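Local coordinates for melanin biosynthesis protein TyrA, putative (Shewanella oneidensis, PDB 2IIZ), which binds heme b and, as a member of the DyP-type (dye-decolorizing) peroxidase family, probably acts as a heme peroxidase, at residues H21-M26 / D113-V118; H106-R111 / Q244-G249; L196-Q201 / R207-N212; I213-E216 / K220-T223. All coordinates share one frame; numbering follows the deposited sequence.

Interaction 1: H21-M26 / D113-V118; sequences HSVYLM and DILHLV. With EDO (1,2-ethanediol), chain E.
Ser-22 OG forms a 2.8 Å hydrogen bond with Tyr-24 OH, while the backbone N of Ser-22 lies 3.6 Å from Leu-115 CD1 across the contact. That division is the pattern of the α+β, ferredoxin-like half of a DyP-type peroxidase. Helix 112-125 packs on one face of the antiparallel sheet, while Ser-22 and Tyr-24 serve the opposite face, where both touch Met-246. Strand 21-26 and helix segment 113-118 run nearly parallel, at 22°, with their axes 8.6 Å apart. Leu-115 fills the space between them. Its CG is anti to its carbonyl carbon (chi1 -66°), which carries CD1 up to the peptide joining His-21 and Ser-22; CD1 also lies against His-21 CB. Nearer the backbone, Leu-115 CB meets Val-23 CG2 at 3.8 Å, the two side chains sliding past each other in opposite directions. Outside the pair, His-21 rests on Tyr-112 edge-to-face and meets His-21 of the second subunit. At the helix start Asp-113 looks to the dimer interface: OD2 takes a salt bridge from Arg-111 and a hydrogen bond from Met-142 N of the second subunit. With an alanine here, Arg-111 would probably lose its charged mate and that Met-142 N its acceptor. Asp-113 N itself makes a weak 3.1 Å bond to O1 of a bound ethanediol.

Interaction 2: H106-R111 / Q244-G249; sequences HLRCDR and QSMPYG. With EDO (1,2-ethanediol), chain D; EDO (1,2-ethanediol), chain E.
Strand segment 106-109 and the stretch from Gln-244 into strand 246-249 are not paired by backbone bonds; even their nearest CA atoms, of His-106 and Gln-244, are 10.2 Å apart. They belong to the N-terminal and C-terminal family regions of the DyP-type peroxidase, and side chains, not backbone, join these two parts of the sheet. Arg-108 does most of it. Its NH1 donates to Gln-244 OE1 at 2.7 Å, and NH2 adds a weak 3.1 Å bond to the same oxygen. The two side chains cross at about a right angle, with guanidinium and amide planes 70° apart, and NH1 sits above the carbonyl plane of Gln-244, 42° out of it. A bend at chi3 (67°) turns the guanidinium of Arg-108 towards that amide. Over one guanidinium face lies the selenium of Met-246, modelled as selenomethionine, with SE 4.3 Å from Arg-108 CD. The His-106 ring presents its edge to NH1 and to Gln-244 O. The chain near the N-terminus completes the network: Arg-108 NE and NH2 reach Asn-19 OD1 and Glu-17 O, while NE2 of Gln-244, the residue directly after the heme-binding Arg-243, binds Val-14 O and Ala-16 O. The buried guanidinium is thus gripped by amide and carbonyl oxygens, which probably spreads its charge over several neutral dipoles.

Interaction 3: L196-Q201 / R207-N212; sequences LPLKKQ and RTKQDN
Lys-209 NZ donates a 2.6 Å hydrogen bond to Gln-201 OE1, tying the loop after helix 198-205 back onto the first turn of that helix, in the C-terminal, heme-binding part of the DyP fold. The amine approaches OE1 only 15° from the carbonyl plane, at a C=O...N angle of 129°. Lys-209 gets there as an extended chain with CG anti to its backbone N (chi1 -164°), and on the way its CB lies 3.8 Å from Leu-198 CD1, with CD nearly as close to the same methyl. Apolar stem and charged end are thus handled by residues one helical turn apart. In the next shell, Gln-201 NE2 bonds Leu-196 O at 3.3 Å, which fixes how the amide is turned and leaves OE1 facing the lysine; Pro-197, at the N-cap, starts the helix between them. Phe-150 packs on both Gln-201 and Lys-209, and Thr-148 O offers NZ a second, weak acceptor. With a leucine in place of Gln-201, Lys-209 NZ would probably lose its short bond and Leu-196 O its amide donor. Farther out, Lys-209 N binds Glu-202 OE2, and Asn-212 ND2 holds OG1 of the heme-binding Thr-154. Arg-207, which touches the heme, is steadied by Asn-212: its NE lies 2.8 Å from OD1, well above that amide's carbonyl plane.

Interaction 4: I213-E216 / K220-T223; sequences IEYE and KPLT
Segments 213-216 and 220-223 are the two arms of a chain reversal, closest where the CA atoms of Tyr-215 and Lys-220 come within 5.7 Å and closed by Lys-220 N bonding to Glu-216 O at 3.0 Å. The donor sits nearly on the C=O axis of Glu-216, with a C=O...N angle of 167°. Lys-220 then runs back along the first arm as an extended chain: CG packs on Tyr-215 CB at 3.8 Å, CE passes Tyr-215 O, and NZ ends in a salt bridge to Glu-214 OE2 at 2.6 Å. The ammonium uses the anti lone pair of OE2, the side turned from OE1. Glu-214 is stretched out as well, with CG anti to the backbone N (chi1 -176°), and the two long side chains meet at a slant. A bond from the N of one residue to the O of the fourth before it defines an α-turn, and this one lies at the surface, in the long loop between helix 198-205 and helix 225-228, which begins at the axial heme ligand His-225. The side chain of Glu-214 comes within about 4 Å of the heme, and its OE1 forms a long, weak ion pair with Arg-207 NH1. The Tyr-215 ring has Lys-220 N near its plane, at the edge. Pro-221 CD approaches the same ring obliquely, 4.1 Å from CD2, the two side chains crossing at about a right angle. The far end of the ring is anchored by a hydrogen bond from Tyr-215 OH to Asp-203 OD1, and Pro-221 O is hydrogen-bonded to Ser-224 OG.

How the interactions relate
Interactions 1 and 2 are neighbours, their centres 8 Å apart: strands 21-29 and 103-109 lie side by side in the large antiparallel sheet, and Val-23 N probably bonds to Leu-107 O. Helix 112-125 follows strand 103-109 directly, so along the chain the segments of these two contacts alternate. Interactions 3 and 4 form a second pair, 11 Å apart, in the loop region between helices 198-205 and 225-228, joined by a probable bond from Ile-213 N to Thr-208 OG1. Both are nested in the chain closed by interaction 2, with centres 25 and 28 Å from it. One pair thus packs the sheet and reaches the second subunit; the other lies beside the heme.

Interaction 1: H21-M26 / D113-V118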
loop_
_atom_site.group_PDB
_atom_site.type_symbol
_atom_site.label_atom_id
_atom_site.label_comp_id
_atom_site.label_asym_id
_atom_site.label_seq_id
_atom_site.Cartn_x
_atom_site.Cartn_y
_atom_site.Cartn_z
ATOM N N HIS A 21 10.032 2.775 1.518
ATOM C CA HIS A 21 9.023 1.865 0.955
ATOM C C HIS A 21 9.654 0.635 0.313
ATOM O O HIS A 21 10.828 0.623 -0.017
ATOM C CB HIS A 21 8.208 2.541 -0.126
ATOM C CG HIS A 21 7.462 3.778 0.295
ATOM N ND1 HIS A 21 6.362 3.743 1.123
ATOM C CD2 HIS A 21 7.639 5.082 -0.036
ATOM C CE1 HIS A 21 5.902 4.973 1.297
ATOM N NE2 HIS A 21 6.658 5.808 0.605
ATOM N N SER A 22 8.839 -0.399 0.140
ATOM C CA SER A 22 9.291 -1.654 -0.442
ATOM C C SER A 22 8.126 -2.481 -0.981
ATOM O O SER A 22 6.976 -2.317 -0.553
ATOM C CB SER A 22 9.980 -2.484 0.639
ATOM O OG SER A 22 9.023 -2.840 1.609
ATOM N N VAL A 23 8.449 -3.384 -1.912
ATOM C CA VAL A 23 7.487 -4.357 -2.460
ATOM C C VAL A 23 8.099 -5.761 -2.400
ATOM O O VAL A 23 9.303 -5.965 -2.678
ATOM C CB VAL A 23 7.133 -4.030 -3.888
ATOM C CG1 VAL A 23 6.095 -4.997 -4.448
ATOM C CG2 VAL A 23 6.601 -2.594 -3.971
ATOM N N TYR A 24 7.254 -6.712 -2.031
ATOM C CA TYR A 24 7.665 -8.088 -1.831
ATOM C C TYR A 24 6.768 -9.002 -2.688
ATOM O O TYR A 24 5.539 -9.073 -2.502
ATOM C CB TYR A 24 7.566 -8.465 -0.349
ATOM C CG TYR A 24 8.220 -7.500 0.625
ATOM C CD1 TYR A 24 9.603 -7.346 0.674
ATOM C CD2 TYR A 24 7.454 -6.750 1.505
ATOM C CE1 TYR A 24 10.199 -6.451 1.582
ATOM C CE2 TYR A 24 8.040 -5.862 2.409
ATOM C CZ TYR A 24 9.397 -5.721 2.441
ATOM O OH TYR A 24 9.945 -4.840 3.336
ATOM N N LEU A 25 7.392 -9.698 -3.630
ATOM C CA LEU A 25 6.670 -10.473 -4.622
ATOM C C LEU A 25 7.186 -11.878 -4.630
ATOM O O LEU A 25 8.384 -12.124 -4.815
ATOM C CB LEU A 25 6.838 -9.890 -6.012
ATOM C CG LEU A 25 6.491 -8.423 -6.180
ATOM C CD1 LEU A 25 6.797 -7.974 -7.616
ATOM C CD2 LEU A 25 5.036 -8.184 -5.832
HETATM N N MSE A 26 6.239 -12.785 -4.430
HETATM C CA MSE A 26 6.462 -14.211 -4.366
HETATM C C MSE A 26 5.810 -14.834 -5.573
HETATM O O MSE A 26 4.607 -14.636 -5.788
HETATM C CB MSE A 26 5.813 -14.720 -3.108
HETATM C CG MSE A 26 6.465 -14.132 -1.893
HETATM SE SE MSE A 26 8.268 -14.838 -1.821
HETATM C CE MSE A 26 8.720 -13.979 -0.131
ATOM N N ASP A 113 5.749 5.377 -6.001
ATOM C CA ASP A 113 5.248 5.365 -7.357
ATOM C C ASP A 113 6.222 4.613 -8.265
ATOM O O ASP A 113 5.820 3.885 -9.177
ATOM C CB ASP A 113 4.879 6.789 -7.861
ATOM C CG ASP A 113 6.024 7.833 -7.769
ATOM O OD1 ASP A 113 7.167 7.541 -7.307
ATOM O OD2 ASP A 113 5.744 9.000 -8.191
ATOM N N ILE A 114 7.508 4.782 -7.997
ATOM C CA ILE A 114 8.526 4.134 -8.781
ATOM C C ILE A 114 8.539 2.628 -8.570
ATOM O O ILE A 114 8.819 1.883 -9.495
ATOM C CB ILE A 114 9.896 4.741 -8.459
ATOM C CG1 ILE A 114 9.999 6.101 -9.142
ATOM C CG2 ILE A 114 11.018 3.834 -8.897
ATOM C CD1 ILE A 114 11.190 6.891 -8.695
ATOM N N LEU A 115 8.240 2.178 -7.357
ATOM C CA LEU A 115 8.136 0.726 -7.086
ATOM C C LEU A 115 6.904 0.111 -7.763
ATOM O O LEU A 115 6.935 -1.025 -8.247
ATOM C CB LEU A 115 8.055 0.475 -5.590
ATOM C CG LEU A 115 9.284 0.823 -4.757
ATOM C CD1 LEU A 115 8.948 0.793 -3.263
ATOM C CD2 LEU A 115 10.427 -0.129 -5.039
ATOM N N HIS A 116 5.811 0.866 -7.792
ATOM C CA HIS A 116 4.618 0.394 -8.464
ATOM C C HIS A 116 4.981 0.162 -9.914
ATOM O O HIS A 116 4.684 -0.883 -10.463
ATOM C CB HIS A 116 3.495 1.400 -8.347
ATOM C CG HIS A 116 2.176 0.883 -8.820
ATOM N ND1 HIS A 116 1.302 0.211 -7.994
ATOM C CD2 HIS A 116 1.582 0.943 -10.036
ATOM C CE1 HIS A 116 0.226 -0.123 -8.684
ATOM N NE2 HIS A 116 0.371 0.311 -9.923
ATOM N N LEU A 117 5.639 1.147 -10.523
ATOM C CA LEU A 117 6.035 1.068 -11.928
ATOM C C LEU A 117 6.966 -0.127 -12.165
ATOM O O LEU A 117 6.754 -0.940 -13.073
ATOM C CB LEU A 117 6.711 2.379 -12.327
ATOM C CG LEU A 117 7.239 2.574 -13.757
ATOM C CD1 LEU A 117 7.107 4.027 -14.176
ATOM C CD2 LEU A 117 8.688 2.153 -13.911
ATOM N N VAL A 118 8.004 -0.236 -11.340
ATOM C CA VAL A 118 8.987 -1.293 -11.513
ATOM C C VAL A 118 8.382 -2.677 -11.369
ATOM O O VAL A 118 8.661 -3.543 -12.192
ATOM C CB VAL A 118 10.166 -1.106 -10.554
ATOM C CG1 VAL A 118 11.004 -2.359 -10.456
ATOM C CG2 VAL A 118 11.012 0.068 -11.026
HETATM C C1 EDO E . 5.889 8.837 -4.040
HETATM O O1 EDO E . 4.847 8.036 -4.630
HETATM C C2 EDO E . 5.991 8.488 -2.550
HETATM O O2 EDO E . 7.230 8.914 -1.948
#

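Interaction 2: H106-R111 / Q244-G249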
loop_
_atom_site.group_PDB
_atom_site.type_symbol
_atom_site.label_atom_id
_atom_site.label_comp_id
_atom_site.label_asym_id
_atom_site.label_seq_id
_atom_site.Cartn_x
_atom_site.Cartn_y
_atom_site.Cartn_z
ATOM N N HIS A 106 12.496 -8.744 -4.251
ATOM C CA HIS A 106 12.540 -7.781 -3.168
ATOM C C HIS A 106 12.913 -6.438 -3.729
ATOM O O HIS A 106 14.033 -6.266 -4.221
ATOM C CB HIS A 106 13.618 -8.223 -2.211
ATOM C CG HIS A 106 13.828 -7.307 -1.056
ATOM N ND1 HIS A 106 13.258 -7.531 0.179
ATOM C CD2 HIS A 106 14.556 -6.180 -0.938
ATOM C CE1 HIS A 106 13.624 -6.575 1.009
ATOM N NE2 HIS A 106 14.411 -5.741 0.358
ATOM N N LEU A 107 11.980 -5.489 -3.653
ATOM C CA LEU A 107 12.178 -4.169 -4.259
ATOM C C LEU A 107 12.062 -3.049 -3.252
ATOM O O LEU A 107 11.174 -3.062 -2.391
ATOM C CB LEU A 107 11.169 -3.926 -5.386
ATOM C CG LEU A 107 11.059 -5.023 -6.437
ATOM C CD1 LEU A 107 9.967 -4.686 -7.455
ATOM C CD2 LEU A 107 12.390 -5.263 -7.133
ATOM N N ARG A 108 12.951 -2.064 -3.371
ATOM C CA ARG A 108 12.979 -0.956 -2.402
ATOM C C ARG A 108 13.249 0.415 -2.993
ATOM O O ARG A 108 13.930 0.532 -4.007
ATOM C CB ARG A 108 13.972 -1.277 -1.286
ATOM C CG ARG A 108 13.241 -1.752 -0.064
ATOM C CD ARG A 108 14.065 -2.539 0.841
ATOM N NE ARG A 108 15.111 -1.755 1.459
ATOM C CZ ARG A 108 15.776 -2.119 2.551
ATOM N NH1 ARG A 108 15.501 -3.256 3.180
ATOM N NH2 ARG A 108 16.721 -1.330 3.016
ATOM N N CYS A 109 12.698 1.448 -2.344
ATOM C CA CYS A 109 12.827 2.828 -2.819
ATOM C C CYS A 109 12.207 3.800 -1.815
ATOM O O CYS A 109 11.305 3.430 -1.041
ATOM C CB CYS A 109 12.097 2.983 -4.164
ATOM S SG CYS A 109 12.462 4.488 -5.095
ATOM N N ASP A 110 12.686 5.037 -1.835
ATOM C CA ASP A 110 12.077 6.137 -1.077
ATOM C C ASP A 110 10.845 6.743 -1.786
ATOM O O ASP A 110 10.197 7.655 -1.262
ATOM C CB ASP A 110 13.139 7.196 -0.800
ATOM C CG ASP A 110 14.270 6.647 0.060
ATOM O OD1 ASP A 110 14.066 5.603 0.721
ATOM O OD2 ASP A 110 15.361 7.241 0.081
ATOM N N ARG A 111 10.533 6.221 -2.970
ATOM C CA ARG A 111 9.354 6.629 -3.727
ATOM C C ARG A 111 8.560 5.382 -4.021
ATOM O O ARG A 111 9.102 4.370 -4.468
ATOM C CB ARG A 111 9.738 7.304 -5.047
ATOM C CG ARG A 111 10.318 8.687 -4.876
ATOM C CD ARG A 111 10.581 9.389 -6.183
ATOM N NE ARG A 111 9.373 9.509 -7.008
ATOM C CZ ARG A 111 9.289 10.285 -8.090
ATOM N NH1 ARG A 111 10.327 11.013 -8.480
ATOM N NH2 ARG A 111 8.162 10.347 -8.789
ATOM N N GLN A 244 16.708 -6.908 7.057
ATOM C CA GLN A 244 16.216 -5.919 6.132
ATOM C C GLN A 244 14.715 -5.765 6.287
ATOM O O GLN A 244 14.054 -5.430 5.318
ATOM C CB GLN A 244 16.524 -6.372 4.704
ATOM C CG GLN A 244 18.005 -6.317 4.308
ATOM C CD GLN A 244 18.531 -4.913 4.062
ATOM O OE1 GLN A 244 17.827 -3.925 4.263
ATOM N NE2 GLN A 244 19.790 -4.819 3.625
ATOM N N SER A 245 14.188 -6.012 7.494
ATOM C CA SER A 245 12.734 -6.086 7.708
ATOM C C SER A 245 12.082 -4.728 7.671
ATOM O O SER A 245 12.744 -3.720 7.906
ATOM C CB SER A 245 12.413 -6.671 9.068
ATOM O OG SER A 245 13.287 -7.706 9.389
HETATM N N MSE A 246 10.784 -4.708 7.391
HETATM C CA MSE A 246 9.995 -3.477 7.411
HETATM C C MSE A 246 8.574 -3.747 7.883
HETATM O O MSE A 246 8.090 -4.855 7.716
HETATM C CB MSE A 246 9.952 -2.892 6.024
HETATM C CG MSE A 246 11.341 -2.562 5.524
HETATM SE SE MSE A 246 11.440 -1.462 4.010
HETATM C CE MSE A 246 10.456 0.086 4.659
ATOM N N PRO A 247 7.892 -2.738 8.486
ATOM C CA PRO A 247 6.463 -2.892 8.750
ATOM C C PRO A 247 5.727 -3.146 7.448
ATOM O O PRO A 247 6.241 -2.770 6.400
ATOM C CB PRO A 247 6.052 -1.510 9.309
ATOM C CG PRO A 247 7.307 -0.981 9.899
ATOM C CD PRO A 247 8.388 -1.441 8.967
ATOM N N TYR A 248 4.547 -3.765 7.518
ATOM C CA TYR A 248 3.735 -4.030 6.332
ATOM C C TYR A 248 2.269 -4.134 6.683
ATOM O O TYR A 248 1.896 -4.294 7.855
ATOM C CB TYR A 248 4.133 -5.358 5.684
ATOM C CG TYR A 248 3.361 -6.518 6.250
ATOM C CD1 TYR A 248 3.782 -7.165 7.422
ATOM C CD2 TYR A 248 2.207 -6.970 5.634
ATOM C CE1 TYR A 248 3.067 -8.231 7.944
ATOM C CE2 TYR A 248 1.493 -8.029 6.153
ATOM C CZ TYR A 248 1.928 -8.654 7.308
ATOM O OH TYR A 248 1.198 -9.706 7.806
ATOM N N GLY A 249 1.439 -4.048 5.646
ATOM C CA GLY A 249 0.043 -4.450 5.750
ATOM C C GLY A 249 -0.936 -3.310 5.919
ATOM O O GLY A 249 -0.728 -2.212 5.408
HETATM C C1 EDO D . 15.318 7.821 3.583
HETATM O O1 EDO D . 16.403 7.401 4.404
HETATM C C2 EDO D . 15.356 9.337 3.427
HETATM O O2 EDO D . 14.552 9.736 2.308
HETATM C C1 EDO E . 5.889 8.837 -4.040
HETATM O O1 EDO E . 4.847 8.036 -4.630
HETATM C C2 EDO E . 5.991 8.488 -2.550
HETATM O O2 EDO E . 7.230 8.914 -1.948
#

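Interaction 3: L196-Q201 / R207-N212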
loop_
_atom_site.group_PDB
_atom_site.type_symbol
_atom_site.label_atom_id
_atom_site.label_comp_id
_atom_site.label_asym_id
_atom_site.label_seq_id
_atom_site.Cartn_x
_atom_site.Cartn_y
_atom_site.Cartn_z
ATOM N N LEU A 196 -0.480 -3.421 27.157
ATOM C CA LEU A 196 0.649 -3.571 28.075
ATOM C C LEU A 196 1.121 -2.226 28.642
ATOM O O LEU A 196 1.313 -1.271 27.895
ATOM C CB LEU A 196 1.833 -4.163 27.323
ATOM C CG LEU A 196 1.805 -5.573 26.742
ATOM C CD1 LEU A 196 3.055 -5.787 25.875
ATOM C CD2 LEU A 196 1.784 -6.565 27.840
ATOM N N PRO A 197 1.323 -2.145 29.969
ATOM C CA PRO A 197 2.015 -0.979 30.509
ATOM C C PRO A 197 3.401 -0.852 29.895
ATOM O O PRO A 197 4.020 -1.857 29.535
ATOM C CB PRO A 197 2.128 -1.287 32.005
ATOM C CG PRO A 197 1.119 -2.317 32.278
ATOM C CD PRO A 197 0.934 -3.095 31.022
ATOM N N LEU A 198 3.874 0.379 29.790
ATOM C CA LEU A 198 5.137 0.689 29.124
ATOM C C LEU A 198 6.310 -0.184 29.605
ATOM O O LEU A 198 7.064 -0.729 28.794
ATOM C CB LEU A 198 5.450 2.184 29.323
ATOM C CG LEU A 198 6.784 2.743 28.827
ATOM C CD1 LEU A 198 6.956 2.531 27.327
ATOM C CD2 LEU A 198 6.883 4.221 29.189
ATOM N N LYS A 199 6.461 -0.312 30.914
ATOM C CA LYS A 199 7.553 -1.090 31.488
ATOM C C LYS A 199 7.531 -2.551 31.016
ATOM O O LYS A 199 8.584 -3.147 30.794
ATOM C CB LYS A 199 7.486 -1.037 33.022
ATOM C CG LYS A 199 8.656 -1.726 33.759
ATOM C CD LYS A 199 10.018 -1.139 33.363
ATOM C CE LYS A 199 11.130 -1.643 34.278
ATOM N NZ LYS A 199 12.366 -0.811 34.161
ATOM N N LYS A 200 6.339 -3.128 30.859
ATOM C CA LYS A 200 6.230 -4.510 30.365
ATOM C C LYS A 200 6.723 -4.632 28.940
ATOM O O LYS A 200 7.457 -5.580 28.610
ATOM C CB LYS A 200 4.792 -5.027 30.419
ATOM C CG LYS A 200 4.162 -4.911 31.787
ATOM C CD LYS A 200 3.359 -6.138 32.184
ATOM C CE LYS A 200 3.108 -6.146 33.689
ATOM N NZ LYS A 200 2.711 -7.484 34.168
ATOM N N GLN A 201 6.305 -3.676 28.101
ATOM C CA GLN A 201 6.728 -3.623 26.713
ATOM C C GLN A 201 8.241 -3.611 26.680
ATOM O O GLN A 201 8.852 -4.401 25.967
ATOM C CB GLN A 201 6.201 -2.366 25.988
ATOM C CG GLN A 201 4.676 -2.272 25.884
ATOM C CD GLN A 201 4.172 -1.206 24.910
ATOM O OE1 GLN A 201 4.889 -0.755 24.011
ATOM N NE2 GLN A 201 2.922 -0.804 25.088
ATOM N N ARG A 207 14.872 -3.120 25.684
ATOM C CA ARG A 207 15.315 -1.741 25.479
ATOM C C ARG A 207 14.191 -0.795 25.896
ATOM O O ARG A 207 13.029 -1.196 25.887
ATOM C CB ARG A 207 15.673 -1.520 24.009
ATOM C CG ARG A 207 16.697 -2.507 23.473
ATOM C CD ARG A 207 16.978 -2.272 22.021
ATOM N NE ARG A 207 17.828 -1.114 21.822
ATOM C CZ ARG A 207 19.151 -1.159 21.682
ATOM N NH1 ARG A 207 19.816 -2.308 21.716
ATOM N NH2 ARG A 207 19.822 -0.033 21.508
ATOM N N THR A 208 14.522 0.449 26.259
ATOM C CA THR A 208 13.480 1.450 26.528
ATOM C C THR A 208 12.851 1.844 25.197
ATOM O O THR A 208 13.511 1.812 24.168
ATOM C CB THR A 208 14.002 2.702 27.260
ATOM O OG1 THR A 208 14.999 3.359 26.475
ATOM C CG2 THR A 208 14.592 2.320 28.600
ATOM N N LYS A 209 11.575 2.211 25.232
ATOM C CA LYS A 209 10.803 2.458 24.012
ATOM C C LYS A 209 11.278 3.721 23.309
ATOM O O LYS A 209 11.909 3.634 22.259
ATOM C CB LYS A 209 9.299 2.531 24.325
ATOM C CG LYS A 209 8.386 2.406 23.097
ATOM C CD LYS A 209 6.955 2.029 23.494
ATOM C CE LYS A 209 5.986 2.011 22.292
ATOM N NZ LYS A 209 4.614 1.504 22.658
ATOM N N GLN A 210 10.993 4.884 23.896
ATOM C CA GLN A 210 11.218 6.158 23.228
ATOM C C GLN A 210 12.685 6.423 22.913
ATOM O O GLN A 210 13.054 6.593 21.768
ATOM C CB GLN A 210 10.654 7.310 24.062
ATOM C CG GLN A 210 10.500 8.610 23.271
ATOM C CD GLN A 210 9.618 8.455 22.016
ATOM O OE1 GLN A 210 9.914 9.022 20.971
ATOM N NE2 GLN A 210 8.537 7.684 22.129
ATOM N N ASP A 211 13.520 6.456 23.944
ATOM C CA ASP A 211 14.939 6.760 23.773
ATOM C C ASP A 211 15.734 5.578 23.219
ATOM O O ASP A 211 16.864 5.764 22.770
ATOM C CB ASP A 211 15.548 7.225 25.103
ATOM C CG ASP A 211 14.940 8.530 25.608
ATOM O OD1 ASP A 211 14.417 9.319 24.788
ATOM O OD2 ASP A 211 14.990 8.763 26.836
ATOM N N ASN A 212 15.149 4.379 23.254
ATOM C CA ASN A 212 15.763 3.175 22.687
ATOM C C ASN A 212 17.104 2.840 23.317
ATOM O O ASN A 212 18.087 2.640 22.619
ATOM C CB ASN A 212 15.937 3.323 21.179
ATOM C CG ASN A 212 16.402 2.037 20.516
ATOM O OD1 ASN A 212 16.122 0.908 21.005
ATOM N ND2 ASN A 212 17.120 2.190 19.392
#

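Interaction 4: I213-E216 / K220-T223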
loop_
_atom_site.group_PDB
_atom_site.type_symbol
_atom_site.label_atom_id
_atom_site.label_comp_id
_atom_site.label_asym_id
_atom_site.label_seq_id
_atom_site.Cartn_x
_atom_site.Cartn_y
_atom_site.Cartn_z
ATOM N N ILE A 213 17.130 2.781 24.640
ATOM C CA ILE A 213 18.363 2.570 25.394
ATOM C C ILE A 213 18.452 1.101 25.801
ATOM O O ILE A 213 17.564 0.573 26.472
ATOM C CB ILE A 213 18.399 3.482 26.638
ATOM C CG1 ILE A 213 18.362 4.948 26.209
ATOM C CG2 ILE A 213 19.651 3.237 27.473
ATOM C CD1 ILE A 213 17.740 5.857 27.239
ATOM N N GLU A 214 19.530 0.445 25.385
ATOM C CA GLU A 214 19.706 -0.970 25.657
ATOM C C GLU A 214 19.804 -1.158 27.153
ATOM O O GLU A 214 20.535 -0.421 27.804
ATOM C CB GLU A 214 20.969 -1.495 24.957
ATOM C CG GLU A 214 21.194 -3.007 25.101
ATOM C CD GLU A 214 22.289 -3.575 24.186
ATOM O OE1 GLU A 214 23.060 -2.806 23.570
ATOM O OE2 GLU A 214 22.371 -4.818 24.088
ATOM N N TYR A 215 19.072 -2.128 27.701
ATOM C CA TYR A 215 19.208 -2.485 29.127
ATOM C C TYR A 215 20.627 -2.922 29.447
ATOM O O TYR A 215 21.341 -3.423 28.585
ATOM C CB TYR A 215 18.299 -3.660 29.507
ATOM C CG TYR A 215 16.824 -3.373 29.722
ATOM C CD1 TYR A 215 16.208 -2.236 29.209
ATOM C CD2 TYR A 215 16.041 -4.271 30.450
ATOM C CE1 TYR A 215 14.842 -2.008 29.425
ATOM C CE2 TYR A 215 14.689 -4.052 30.662
ATOM C CZ TYR A 215 14.095 -2.928 30.151
ATOM O OH TYR A 215 12.756 -2.726 30.371
ATOM N N GLU A 216 21.043 -2.739 30.691
ATOM C CA GLU A 216 22.289 -3.351 31.128
ATOM C C GLU A 216 22.122 -4.880 31.171
ATOM O O GLU A 216 21.028 -5.393 31.437
ATOM C CB GLU A 216 22.737 -2.805 32.491
ATOM C CG GLU A 216 23.146 -1.320 32.478
ATOM C CD GLU A 216 24.350 -1.022 31.568
ATOM O OE1 GLU A 216 25.348 -1.782 31.608
ATOM O OE2 GLU A 216 24.292 -0.023 30.815
ATOM N N LYS A 220 18.639 -7.148 31.685
ATOM C CA LYS A 220 17.947 -7.865 30.589
ATOM C C LYS A 220 17.280 -9.137 31.112
ATOM O O LYS A 220 17.986 -10.038 31.601
ATOM C CB LYS A 220 18.924 -8.269 29.460
ATOM C CG LYS A 220 19.280 -7.183 28.445
ATOM C CD LYS A 220 20.299 -7.682 27.408
ATOM C CE LYS A 220 20.857 -6.529 26.554
ATOM N NZ LYS A 220 21.523 -6.984 25.289
ATOM N N PRO A 221 15.933 -9.217 31.019
ATOM C CA PRO A 221 15.261 -10.455 31.402
ATOM C C PRO A 221 15.560 -11.582 30.427
ATOM O O PRO A 221 15.685 -11.343 29.223
ATOM C CB PRO A 221 13.771 -10.097 31.381
ATOM C CG PRO A 221 13.681 -8.626 31.147
ATOM C CD PRO A 221 14.975 -8.189 30.568
ATOM N N LEU A 222 15.676 -12.798 30.950
ATOM C CA LEU A 222 16.020 -13.958 30.126
ATOM C C LEU A 222 14.969 -14.263 29.050
ATOM O O LEU A 222 15.253 -14.971 28.088
ATOM C CB LEU A 222 16.289 -15.182 31.006
ATOM C CG LEU A 222 17.733 -15.297 31.530
ATOM C CD1 LEU A 222 18.223 -14.015 32.215
ATOM C CD2 LEU A 222 17.866 -16.492 32.489
ATOM N N THR A 223 13.764 -13.717 29.224
ATOM C CA THR A 223 12.675 -13.841 28.244
ATOM C C THR A 223 12.550 -12.683 27.273
ATOM O O THR A 223 11.550 -12.586 26.556
ATOM C CB THR A 223 11.324 -13.928 28.976
ATOM O OG1 THR A 223 11.209 -12.820 29.879
ATOM C CG2 THR A 223 11.204 -15.249 29.748
#